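Local coordinates for uncharacterized protein (Bacteroides thetaiotaomicron, PDB 4QNI) that is of unknown function but is probably a two-domain auxiliary nutrient-binding protein of the bacterial cell surface, at residues 68-74 and 139-143; 102-107 and 121-126; 24-30 and 162-168. All coordinates share one frame; numbering follows the deposited sequence.

Contact 1 of 3, residues 68-74 and 139-143; sequences VHVAHDA and PLQIV
V143 N donates to H69 O at 2.8 Å, almost straight at 173°, and this bond opens an antiparallel ladder between 68-72 and 139-142. Beside it, Y150 OH hydrogen-bonds both H69 N and V143 O. A71 and Q141 form the hydrogen-bonded pair: A71 N reaches Q141 O at 3.0 Å, in the carbonyl plane, and Q141 N returns to A71 O at 2.9 Å. V70 with I142 and H72 with L140 are the non-hydrogen-bonded pairs on its two sides. Beyond them D73 N still finds P139 O at 2.9 Å, but from above the carbonyl plane rather than on a lone pair, as the chain of 68-74 turns out of the strand.

D73 is the N-cap of helix 74-85, its side chain capping a backbone N in the first turn. With its CG anti to the backbone N (chi1 -170°), the carboxylate lies stacked on the Q141 amide, the two planes 13° apart, while OD2 accepts from the hydroxyl of T76. The H72 ring runs past P139, whose CG lies 3.5 Å from H72 NE2; that nitrogen is hydrogen-bonded to D95 OD1. Apolar contacts fill the rest. A71 CB, on the same face as Q141, meets V143 CG2 tightly at 3.4 Å, whereas on the V70 and I142 face I142 CD1 reaches V68 CG1 at 3.9 Å and also touches V70 CG2.

Both strands are flanked within their sheet. Backbone hydrogen bonds join V68 and V70 to L110 and E108 along one edge, L140 and I142 to A161 and A159 along the other. Strand 47-56 packs against V70, L140 and I142 through L52 and I54, and F15 of a second subunit reaches L140 and I142.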
loop_
_atom_site.group_PDB
_atom_site.type_symbol
_atom_site.label_atom_id
_atom_site.label_comp_id
_atom_site.label_asym_id
_atom_site.label_seq_id
_atom_site.Cartn_x
_atom_site.Cartn_y
_atom_site.Cartn_z
ATOM N N VAL A 68 -27.374 13.684 -18.486
ATOM C CA VAL A 68 -25.949 13.839 -18.197
ATOM C C VAL A 68 -25.286 14.534 -19.382
ATOM O O VAL A 68 -25.504 14.164 -20.531
ATOM C CB VAL A 68 -25.288 12.479 -17.863
ATOM C CG1 VAL A 68 -23.803 12.643 -17.535
ATOM C CG2 VAL A 68 -26.022 11.794 -16.715
ATOM N N HIS A 69 -24.491 15.547 -19.083
ATOM C CA HIS A 69 -23.741 16.326 -20.051
ATOM C C HIS A 69 -22.287 15.923 -19.979
ATOM O O HIS A 69 -21.703 15.896 -18.893
ATOM C CB HIS A 69 -23.935 17.817 -19.797
ATOM C CG HIS A 69 -25.356 18.214 -19.967
ATOM N ND1 HIS A 69 -25.815 18.723 -21.157
ATOM C CD2 HIS A 69 -26.400 18.077 -19.118
ATOM C CE1 HIS A 69 -27.108 18.937 -20.980
ATOM N NE2 HIS A 69 -27.507 18.551 -19.775
ATOM N N VAL A 70 -21.737 15.560 -21.137
ATOM C CA VAL A 70 -20.385 15.049 -21.327
ATOM C C VAL A 70 -19.663 15.979 -22.300
ATOM O O VAL A 70 -20.249 16.389 -23.298
ATOM C CB VAL A 70 -20.431 13.567 -21.852
ATOM C CG1 VAL A 70 -19.077 13.099 -22.377
ATOM C CG2 VAL A 70 -20.950 12.601 -20.784
ATOM N N ALA A 71 -18.395 16.299 -22.025
ATOM C CA ALA A 71 -17.642 17.169 -22.919
ATOM C C ALA A 71 -16.193 16.728 -23.027
ATOM O O ALA A 71 -15.695 16.002 -22.165
ATOM C CB ALA A 71 -17.721 18.625 -22.457
ATOM N N HIS A 72 -15.545 17.163 -24.120
ATOM C CA HIS A 72 -14.130 16.976 -24.411
ATOM C C HIS A 72 -13.352 17.643 -23.277
ATOM O O HIS A 72 -13.781 18.690 -22.805
ATOM C CB HIS A 72 -13.795 17.597 -25.788
ATOM C CG HIS A 72 -12.375 17.401 -26.219
ATOM N ND1 HIS A 72 -11.653 18.427 -26.818
ATOM C CD2 HIS A 72 -11.582 16.308 -26.124
ATOM C CE1 HIS A 72 -10.446 17.945 -27.027
ATOM N NE2 HIS A 72 -10.353 16.675 -26.622
ATOM N N ASP A 73 -12.297 16.988 -22.761
ATOM C CA ASP A 73 -11.518 17.522 -21.648
ATOM C C ASP A 73 -10.013 17.543 -22.006
ATOM O O ASP A 73 -9.216 16.794 -21.449
ATOM C CB ASP A 73 -11.789 16.700 -20.367
ATOM C CG ASP A 73 -11.216 17.297 -19.084
ATOM O OD1 ASP A 73 -10.594 18.401 -19.148
ATOM O OD2 ASP A 73 -11.357 16.660 -18.030
ATOM N N ALA A 74 -9.637 18.428 -22.924
ATOM C CA ALA A 74 -8.250 18.596 -23.364
ATOM C C ALA A 74 -7.351 19.092 -22.208
ATOM O O ALA A 74 -6.178 18.728 -22.156
ATOM C CB ALA A 74 -8.193 19.554 -24.542
ATOM N N PRO A 139 -10.071 12.235 -24.321
ATOM C CA PRO A 139 -10.311 12.759 -22.957
ATOM C C PRO A 139 -11.740 13.317 -22.780
ATOM O O PRO A 139 -12.158 14.171 -23.544
ATOM C CB PRO A 139 -9.247 13.847 -22.826
ATOM C CG PRO A 139 -9.052 14.388 -24.264
ATOM C CD PRO A 139 -9.553 13.295 -25.219
ATOM N N LEU A 140 -12.485 12.827 -21.770
ATOM C CA LEU A 140 -13.879 13.219 -21.519
ATOM C C LEU A 140 -14.110 13.603 -20.081
ATOM O O LEU A 140 -13.429 13.115 -19.195
ATOM C CB LEU A 140 -14.865 12.056 -21.863
ATOM C CG LEU A 140 -14.772 11.451 -23.271
ATOM C CD1 LEU A 140 -15.411 10.091 -23.320
ATOM C CD2 LEU A 140 -15.392 12.363 -24.286
ATOM N N GLN A 141 -15.139 14.412 -19.840
ATOM C CA GLN A 141 -15.527 14.797 -18.492
ATOM C C GLN A 141 -17.034 14.892 -18.377
ATOM O O GLN A 141 -17.717 15.185 -19.363
ATOM C CB GLN A 141 -14.873 16.141 -18.091
ATOM C CG GLN A 141 -15.288 17.299 -18.989
ATOM C CD GLN A 141 -14.661 18.634 -18.660
ATOM O OE1 GLN A 141 -14.270 19.395 -19.560
ATOM N NE2 GLN A 141 -14.601 18.977 -17.382
ATOM N N ILE A 142 -17.548 14.650 -17.154
ATOM C CA ILE A 142 -18.939 14.903 -16.797
ATOM C C ILE A 142 -19.003 16.411 -16.535
ATOM O O ILE A 142 -18.196 16.914 -15.754
ATOM C CB ILE A 142 -19.430 14.074 -15.590
ATOM C CG1 ILE A 142 -19.312 12.519 -15.803
ATOM C CG2 ILE A 142 -20.830 14.534 -15.168
ATOM C CD1 ILE A 142 -20.055 11.885 -16.957
ATOM N N VAL A 143 -19.877 17.132 -17.244
ATOM C CA VAL A 143 -19.993 18.586 -17.122
ATOM C C VAL A 143 -20.864 18.913 -15.917
ATOM O O VAL A 143 -21.918 18.309 -15.743
ATOM C CB VAL A 143 -20.532 19.233 -18.431
ATOM C CG1 VAL A 143 -20.814 20.726 -18.259
ATOM C CG2 VAL A 143 -19.555 19.012 -19.563
#

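Contact 2 of 3, residues 102-107 and 121-126; sequences AYASYP and LDLKFD
Y103 turns the edge of its ring to the backbone of D126, with CD1 3.2 Å from D126 O and the oxygen in the ring plane. CG lies anti to the carbonyl carbon (chi1 -71°), and the ring also meets W136 edge-to-face. A104 CB comes to F125 at CE1, 3.9 Å away, at an oblique approach to the ring. Further along the pairing, L123 CD2 touches the CB of Y106 at 3.6 Å, while the phenol of Y106 packs on H72. P107 and L121 lie alongside one another, running in opposite senses, P107 CG against L121 CD1 at 3.7 Å.

These side chains hang on a short antiparallel pairing: 104-105 is an edge strand, within this chain, of a three-stranded sheet with 118-126 in the middle and 47-56 beyond. This sheet packs against the neighbouring mixed sheet, consistent with the E-set clan of the domain. S105 and K124 are the hydrogen-bonded pair, K124 N to S105 O at 2.8 Å and S105 N back to K124 O, and D126 N donates to Y103 O.

On the face opposite F125 and A104, S105 OG rests 3.4 Å from K124 CB. The lysine chain bends at chi2 (-68°), bringing NZ to D122 OD2 at 2.7 Å from above the carboxylate plane; E42 is a second salt-bridge partner. D126 instead sends its carboxylate to R128.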
loop_
_atom_site.group_PDB
_atom_site.type_symbol
_atom_site.label_atom_id
_atom_site.label_comp_id
_atom_site.label_asym_id
_atom_site.label_seq_id
_atom_site.Cartn_x
_atom_site.Cartn_y
_atom_site.Cartn_z
ATOM N N ALA A 102 -11.601 13.217 -37.137
ATOM C CA ALA A 102 -12.788 12.452 -37.467
ATOM C C ALA A 102 -12.631 10.991 -37.019
ATOM O O ALA A 102 -13.207 10.088 -37.620
ATOM C CB ALA A 102 -13.055 12.550 -38.966
ATOM N N TYR A 103 -11.880 10.787 -35.915
ATOM C CA TYR A 103 -11.648 9.465 -35.370
ATOM C C TYR A 103 -12.768 9.053 -34.466
ATOM O O TYR A 103 -13.165 7.902 -34.499
ATOM C CB TYR A 103 -10.319 9.417 -34.615
ATOM C CG TYR A 103 -9.100 9.479 -35.506
ATOM C CD1 TYR A 103 -8.996 8.674 -36.638
ATOM C CD2 TYR A 103 -8.033 10.326 -35.207
ATOM C CE1 TYR A 103 -7.871 8.720 -37.457
ATOM C CE2 TYR A 103 -6.887 10.356 -36.004
ATOM C CZ TYR A 103 -6.808 9.544 -37.123
ATOM O OH TYR A 103 -5.702 9.592 -37.932
ATOM N N ALA A 104 -13.305 9.995 -33.690
ATOM C CA ALA A 104 -14.304 9.710 -32.694
ATOM C C ALA A 104 -15.411 10.738 -32.635
ATOM O O ALA A 104 -15.169 11.932 -32.772
ATOM C CB ALA A 104 -13.624 9.658 -31.337
ATOM N N SER A 105 -16.613 10.269 -32.340
ATOM C CA SER A 105 -17.774 11.093 -32.070
ATOM C C SER A 105 -18.539 10.462 -30.895
ATOM O O SER A 105 -18.400 9.258 -30.632
ATOM C CB SER A 105 -18.649 11.237 -33.306
ATOM O OG SER A 105 -19.227 9.987 -33.631
ATOM N N TYR A 106 -19.319 11.269 -30.185
ATOM C CA TYR A 106 -20.129 10.831 -29.050
ATOM C C TYR A 106 -21.237 11.873 -28.783
ATOM O O TYR A 106 -21.047 13.063 -29.090
ATOM C CB TYR A 106 -19.257 10.603 -27.768
ATOM C CG TYR A 106 -18.351 11.772 -27.434
ATOM C CD1 TYR A 106 -17.098 11.898 -28.023
ATOM C CD2 TYR A 106 -18.771 12.786 -26.574
ATOM C CE1 TYR A 106 -16.309 13.027 -27.810
ATOM C CE2 TYR A 106 -17.977 13.906 -26.328
ATOM C CZ TYR A 106 -16.752 14.027 -26.959
ATOM O OH TYR A 106 -15.967 15.130 -26.737
ATOM N N PRO A 107 -22.382 11.481 -28.182
ATOM C CA PRO A 107 -23.377 12.507 -27.842
ATOM C C PRO A 107 -22.842 13.410 -26.739
ATOM O O PRO A 107 -22.052 12.958 -25.911
ATOM C CB PRO A 107 -24.596 11.710 -27.381
ATOM C CG PRO A 107 -24.094 10.373 -27.036
ATOM C CD PRO A 107 -22.792 10.137 -27.729
ATOM N N LEU A 121 -22.852 5.633 -22.848
ATOM C CA LEU A 121 -22.469 6.668 -23.793
ATOM C C LEU A 121 -21.899 5.967 -25.039
ATOM O O LEU A 121 -20.846 5.332 -24.952
ATOM C CB LEU A 121 -21.455 7.629 -23.140
ATOM C CG LEU A 121 -21.073 8.845 -23.984
ATOM C CD1 LEU A 121 -22.134 9.911 -23.917
ATOM C CD2 LEU A 121 -19.753 9.397 -23.557
ATOM N N ASP A 122 -22.611 6.034 -26.172
ATOM C CA ASP A 122 -22.184 5.339 -27.387
ATOM C C ASP A 122 -21.103 6.105 -28.158
ATOM O O ASP A 122 -21.390 7.027 -28.917
ATOM C CB ASP A 122 -23.388 5.026 -28.310
ATOM C CG ASP A 122 -23.105 3.977 -29.401
ATOM O OD1 ASP A 122 -22.050 3.264 -29.311
ATOM O OD2 ASP A 122 -23.954 3.827 -30.310
ATOM N N LEU A 123 -19.858 5.689 -28.002
ATOM C CA LEU A 123 -18.745 6.315 -28.721
ATOM C C LEU A 123 -18.678 5.707 -30.121
ATOM O O LEU A 123 -18.688 4.480 -30.215
ATOM C CB LEU A 123 -17.411 6.060 -27.963
ATOM C CG LEU A 123 -17.363 6.317 -26.462
ATOM C CD1 LEU A 123 -16.011 5.861 -25.874
ATOM C CD2 LEU A 123 -17.628 7.794 -26.147
ATOM N N LYS A 124 -18.627 6.533 -31.200
ATOM C CA LYS A 124 -18.518 6.019 -32.569
ATOM C C LYS A 124 -17.116 6.282 -33.045
ATOM O O LYS A 124 -16.538 7.311 -32.697
ATOM C CB LYS A 124 -19.563 6.602 -33.519
ATOM C CG LYS A 124 -21.022 6.439 -33.057
ATOM C CD LYS A 124 -21.526 4.991 -33.065
ATOM C CE LYS A 124 -23.020 4.961 -33.313
ATOM N NZ LYS A 124 -23.608 3.628 -33.030
ATOM N N PHE A 125 -16.537 5.329 -33.772
ATOM C CA PHE A 125 -15.162 5.440 -34.206
ATOM C C PHE A 125 -14.987 5.145 -35.677
ATOM O O PHE A 125 -15.654 4.280 -36.246
ATOM C CB PHE A 125 -14.250 4.479 -33.418
ATOM C CG PHE A 125 -14.128 4.778 -31.952
ATOM C CD1 PHE A 125 -13.245 5.749 -31.496
ATOM C CD2 PHE A 125 -14.857 4.049 -31.016
ATOM C CE1 PHE A 125 -13.106 6.001 -30.133
ATOM C CE2 PHE A 125 -14.718 4.305 -29.646
ATOM C CZ PHE A 125 -13.875 5.304 -29.219
ATOM N N ASP A 126 -14.023 5.864 -36.269
ATOM C CA ASP A 126 -13.576 5.711 -37.639
ATOM C C ASP A 126 -12.071 5.627 -37.545
ATOM O O ASP A 126 -11.400 6.652 -37.379
ATOM C CB ASP A 126 -14.068 6.850 -38.546
ATOM C CG ASP A 126 -13.813 6.579 -40.018
ATOM O OD1 ASP A 126 -13.113 5.590 -40.331
ATOM O OD2 ASP A 126 -14.325 7.342 -40.857
#

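Contact 3 of 3, residues 24-30 and 162-168; sequences VTNIYVP and ILRIFPF. With EDO (1,2-ethanediol), chain I.
Strands 24-30 and 162-168 run parallel, their axes 4.4 Å apart at closest approach and 32° from one another, with six backbone hydrogen bonds. One face is mainly aliphatic, with T25 at its start, where a water links T25 OG1 and I162 N. I27 CG1 meets L163 CD2 at 3.8 Å, and I165 lies between I27 and V29, touching both.

The other face carries N26, Y28, R164 and F166. The Y28 and F166 rings point the same way, planes 24° apart but slid so that they barely overlap, with F166 CD2 over the rim of one Y28 face. N26 OD1 lies 3.3 Å from R164 CB, and a water joins it to R164 NH1. F166 CZ stands 3.6 Å above the centre of the guanidinium, which forms a salt bridge with E225.

F168 takes a chi1 of 64°, between backbone N and carbonyl carbon, which lays its ring against P30: P30 CA sits over the face, 3.8 Å from the F168 centroid, a CH-pi contact. An alanine here removes the ring, which would probably leave P30 without its CH-pi partner and W333 without a packing neighbour. 1,2-Ethanediol, probably from the crystallisation liquor, makes a weak hydrogen bond from O2 to F168 O.

Thus one face is apolar from I27 and L163 onward, while the other combines aromatic packing with a buried arginine whose charge is probably balanced by E225.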
loop_
_atom_site.group_PDB
_atom_site.type_symbol
_atom_site.label_atom_id
_atom_site.label_comp_id
_atom_site.label_asym_id
_atom_site.label_seq_id
_atom_site.Cartn_x
_atom_site.Cartn_y
_atom_site.Cartn_z
ATOM N N VAL A 24 -4.794 7.334 -17.061
ATOM C CA VAL A 24 -5.145 6.800 -18.391
ATOM C C VAL A 24 -5.798 5.413 -18.245
ATOM O O VAL A 24 -5.202 4.522 -17.641
ATOM C CB VAL A 24 -3.921 6.756 -19.349
ATOM C CG1 VAL A 24 -4.162 5.842 -20.529
ATOM C CG2 VAL A 24 -3.526 8.146 -19.829
ATOM N N THR A 25 -7.015 5.242 -18.802
ATOM C CA THR A 25 -7.752 3.975 -18.857
ATOM C C THR A 25 -7.605 3.402 -20.266
ATOM O O THR A 25 -7.871 4.088 -21.241
ATOM C CB THR A 25 -9.236 4.157 -18.492
ATOM O OG1 THR A 25 -9.340 4.832 -17.248
ATOM C CG2 THR A 25 -9.987 2.844 -18.429
ATOM N N ASN A 26 -7.211 2.142 -20.354
ATOM C CA ASN A 26 -7.023 1.444 -21.604
ATOM C C ASN A 26 -8.346 0.822 -22.022
ATOM O O ASN A 26 -8.959 0.098 -21.253
ATOM C CB ASN A 26 -5.901 0.405 -21.458
ATOM C CG ASN A 26 -4.489 0.973 -21.491
ATOM O OD1 ASN A 26 -4.233 2.141 -21.780
ATOM N ND2 ASN A 26 -3.515 0.142 -21.203
ATOM N N ILE A 27 -8.815 1.158 -23.223
ATOM C CA ILE A 27 -10.086 0.706 -23.771
ATOM C C ILE A 27 -9.811 0.016 -25.098
ATOM O O ILE A 27 -9.230 0.626 -26.005
ATOM C CB ILE A 27 -11.013 1.946 -23.933
ATOM C CG1 ILE A 27 -11.403 2.593 -22.589
ATOM C CG2 ILE A 27 -12.211 1.682 -24.810
ATOM C CD1 ILE A 27 -12.014 1.730 -21.605
ATOM N N TYR A 28 -10.282 -1.213 -25.235
ATOM C CA TYR A 28 -10.096 -2.010 -26.433
ATOM C C TYR A 28 -11.394 -2.020 -27.204
ATOM O O TYR A 28 -12.449 -2.385 -26.679
ATOM C CB TYR A 28 -9.599 -3.428 -26.063
ATOM C CG TYR A 28 -8.132 -3.446 -25.682
ATOM C CD1 TYR A 28 -7.145 -3.697 -26.637
ATOM C CD2 TYR A 28 -7.723 -3.187 -24.369
ATOM C CE1 TYR A 28 -5.789 -3.693 -26.298
ATOM C CE2 TYR A 28 -6.372 -3.198 -24.016
ATOM C CZ TYR A 28 -5.407 -3.429 -24.988
ATOM O OH TYR A 28 -4.063 -3.435 -24.674
ATOM N N VAL A 29 -11.313 -1.549 -28.440
ATOM C CA VAL A 29 -12.440 -1.357 -29.355
ATOM C C VAL A 29 -12.168 -2.172 -30.635
ATOM O O VAL A 29 -11.083 -2.033 -31.187
ATOM C CB VAL A 29 -12.645 0.162 -29.692
ATOM C CG1 VAL A 29 -13.927 0.381 -30.480
ATOM C CG2 VAL A 29 -12.603 1.049 -28.453
ATOM N N PRO A 30 -13.084 -3.021 -31.139
ATOM C CA PRO A 30 -12.758 -3.758 -32.375
ATOM C C PRO A 30 -12.520 -2.765 -33.499
ATOM O O PRO A 30 -13.218 -1.756 -33.546
ATOM C CB PRO A 30 -13.982 -4.654 -32.628
ATOM C CG PRO A 30 -15.033 -4.145 -31.779
ATOM C CD PRO A 30 -14.434 -3.346 -30.644
ATOM N N ILE A 162 -9.854 9.511 -19.225
ATOM C CA ILE A 162 -8.783 9.690 -20.193
ATOM C C ILE A 162 -8.613 8.314 -20.818
ATOM O O ILE A 162 -8.023 7.425 -20.205
ATOM C CB ILE A 162 -7.507 10.268 -19.533
ATOM C CG1 ILE A 162 -7.767 11.578 -18.745
ATOM C CG2 ILE A 162 -6.374 10.441 -20.532
ATOM C CD1 ILE A 162 -8.629 12.746 -19.432
ATOM N N LEU A 163 -9.252 8.101 -21.997
ATOM C CA LEU A 163 -9.295 6.776 -22.602
ATOM C C LEU A 163 -8.254 6.540 -23.690
ATOM O O LEU A 163 -8.349 7.085 -24.789
ATOM C CB LEU A 163 -10.701 6.414 -23.143
ATOM C CG LEU A 163 -11.936 6.793 -22.287
ATOM C CD1 LEU A 163 -13.224 6.710 -23.105
ATOM C CD2 LEU A 163 -12.008 5.977 -20.978
ATOM N N ARG A 164 -7.268 5.691 -23.378
ATOM C CA ARG A 164 -6.298 5.248 -24.359
ATOM C C ARG A 164 -7.025 4.237 -25.211
ATOM O O ARG A 164 -7.405 3.158 -24.709
ATOM C CB ARG A 164 -5.029 4.652 -23.720
ATOM C CG ARG A 164 -4.064 4.064 -24.754
ATOM C CD ARG A 164 -3.170 5.125 -25.366
ATOM N NE ARG A 164 -2.310 4.599 -26.429
ATOM C CZ ARG A 164 -1.070 4.141 -26.261
ATOM N NH1 ARG A 164 -0.545 4.054 -25.048
ATOM N NH2 ARG A 164 -0.364 3.730 -27.301
ATOM N N ILE A 165 -7.337 4.640 -26.449
ATOM C CA ILE A 165 -8.099 3.768 -27.329
ATOM C C ILE A 165 -7.199 2.860 -28.090
ATOM O O ILE A 165 -6.311 3.321 -28.835
ATOM C CB ILE A 165 -8.997 4.570 -28.315
ATOM C CG1 ILE A 165 -9.926 5.584 -27.575
ATOM C CG2 ILE A 165 -9.757 3.628 -29.260
ATOM C CD1 ILE A 165 -10.865 5.012 -26.602
ATOM N N PHE A 166 -7.454 1.571 -27.947
ATOM C CA PHE A 166 -6.771 0.582 -28.771
ATOM C C PHE A 166 -7.757 -0.117 -29.708
ATOM O O PHE A 166 -8.500 -0.987 -29.246
ATOM C CB PHE A 166 -6.030 -0.491 -27.946
ATOM C CG PHE A 166 -4.816 -0.006 -27.210
ATOM C CD1 PHE A 166 -3.666 0.367 -27.902
ATOM C CD2 PHE A 166 -4.822 0.098 -25.828
ATOM C CE1 PHE A 166 -2.539 0.828 -27.213
ATOM C CE2 PHE A 166 -3.691 0.548 -25.146
ATOM C CZ PHE A 166 -2.566 0.918 -25.843
ATOM N N PRO A 167 -7.765 0.189 -31.017
ATOM C CA PRO A 167 -8.485 -0.697 -31.948
ATOM C C PRO A 167 -7.858 -2.095 -31.900
ATOM O O PRO A 167 -6.654 -2.229 -31.646
ATOM C CB PRO A 167 -8.225 -0.075 -33.328
ATOM C CG PRO A 167 -7.572 1.210 -33.074
ATOM C CD PRO A 167 -6.924 1.149 -31.749
ATOM N N PHE A 168 -8.633 -3.129 -32.125
ATOM C CA PHE A 168 -8.012 -4.442 -32.194
ATOM C C PHE A 168 -8.545 -5.200 -33.377
ATOM O O PHE A 168 -9.725 -5.075 -33.698
ATOM C CB PHE A 168 -8.166 -5.257 -30.898
ATOM C CG PHE A 168 -9.565 -5.650 -30.492
ATOM C CD1 PHE A 168 -10.128 -6.849 -30.936
ATOM C CD2 PHE A 168 -10.299 -4.858 -29.609
ATOM C CE1 PHE A 168 -11.421 -7.219 -30.541
ATOM C CE2 PHE A 168 -11.581 -5.248 -29.192
ATOM C CZ PHE A 168 -12.122 -6.429 -29.647
HETATM C C1 EDO I . -12.035 -6.671 -37.395
HETATM O O1 EDO I . -10.851 -7.160 -38.007
HETATM C C2 EDO I . -11.777 -6.071 -35.985
HETATM O O2 EDO I . -11.762 -7.079 -34.966
HETATM O O HOH W 1 -9.369 7.522 -16.820
HETATM O O HOH W 2 -1.470 3.467 -22.197
#

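Along the chain the three contacts are nested: contact 2 closes inside the loop of contact 1, and contact 1 inside that of contact 3. Contacts 1 and 3 reach one mixed sheet, where strands 135-142 and 160-168 are neighbours; the centres of contacts 1 and 3 are about 17 Å apart. Contact 2 belongs to the separate three-stranded sheet, its centre about 13 Å from each of the others. The two sheets face each other: L140 packs on Y106 and V70 on L121, while F125 reaches V29 and I165, and L123 reaches L163. Contact 3 pairs strands from the two sequence families, so the core of the N-terminal part includes a strand that leads on toward the C-terminal sheet.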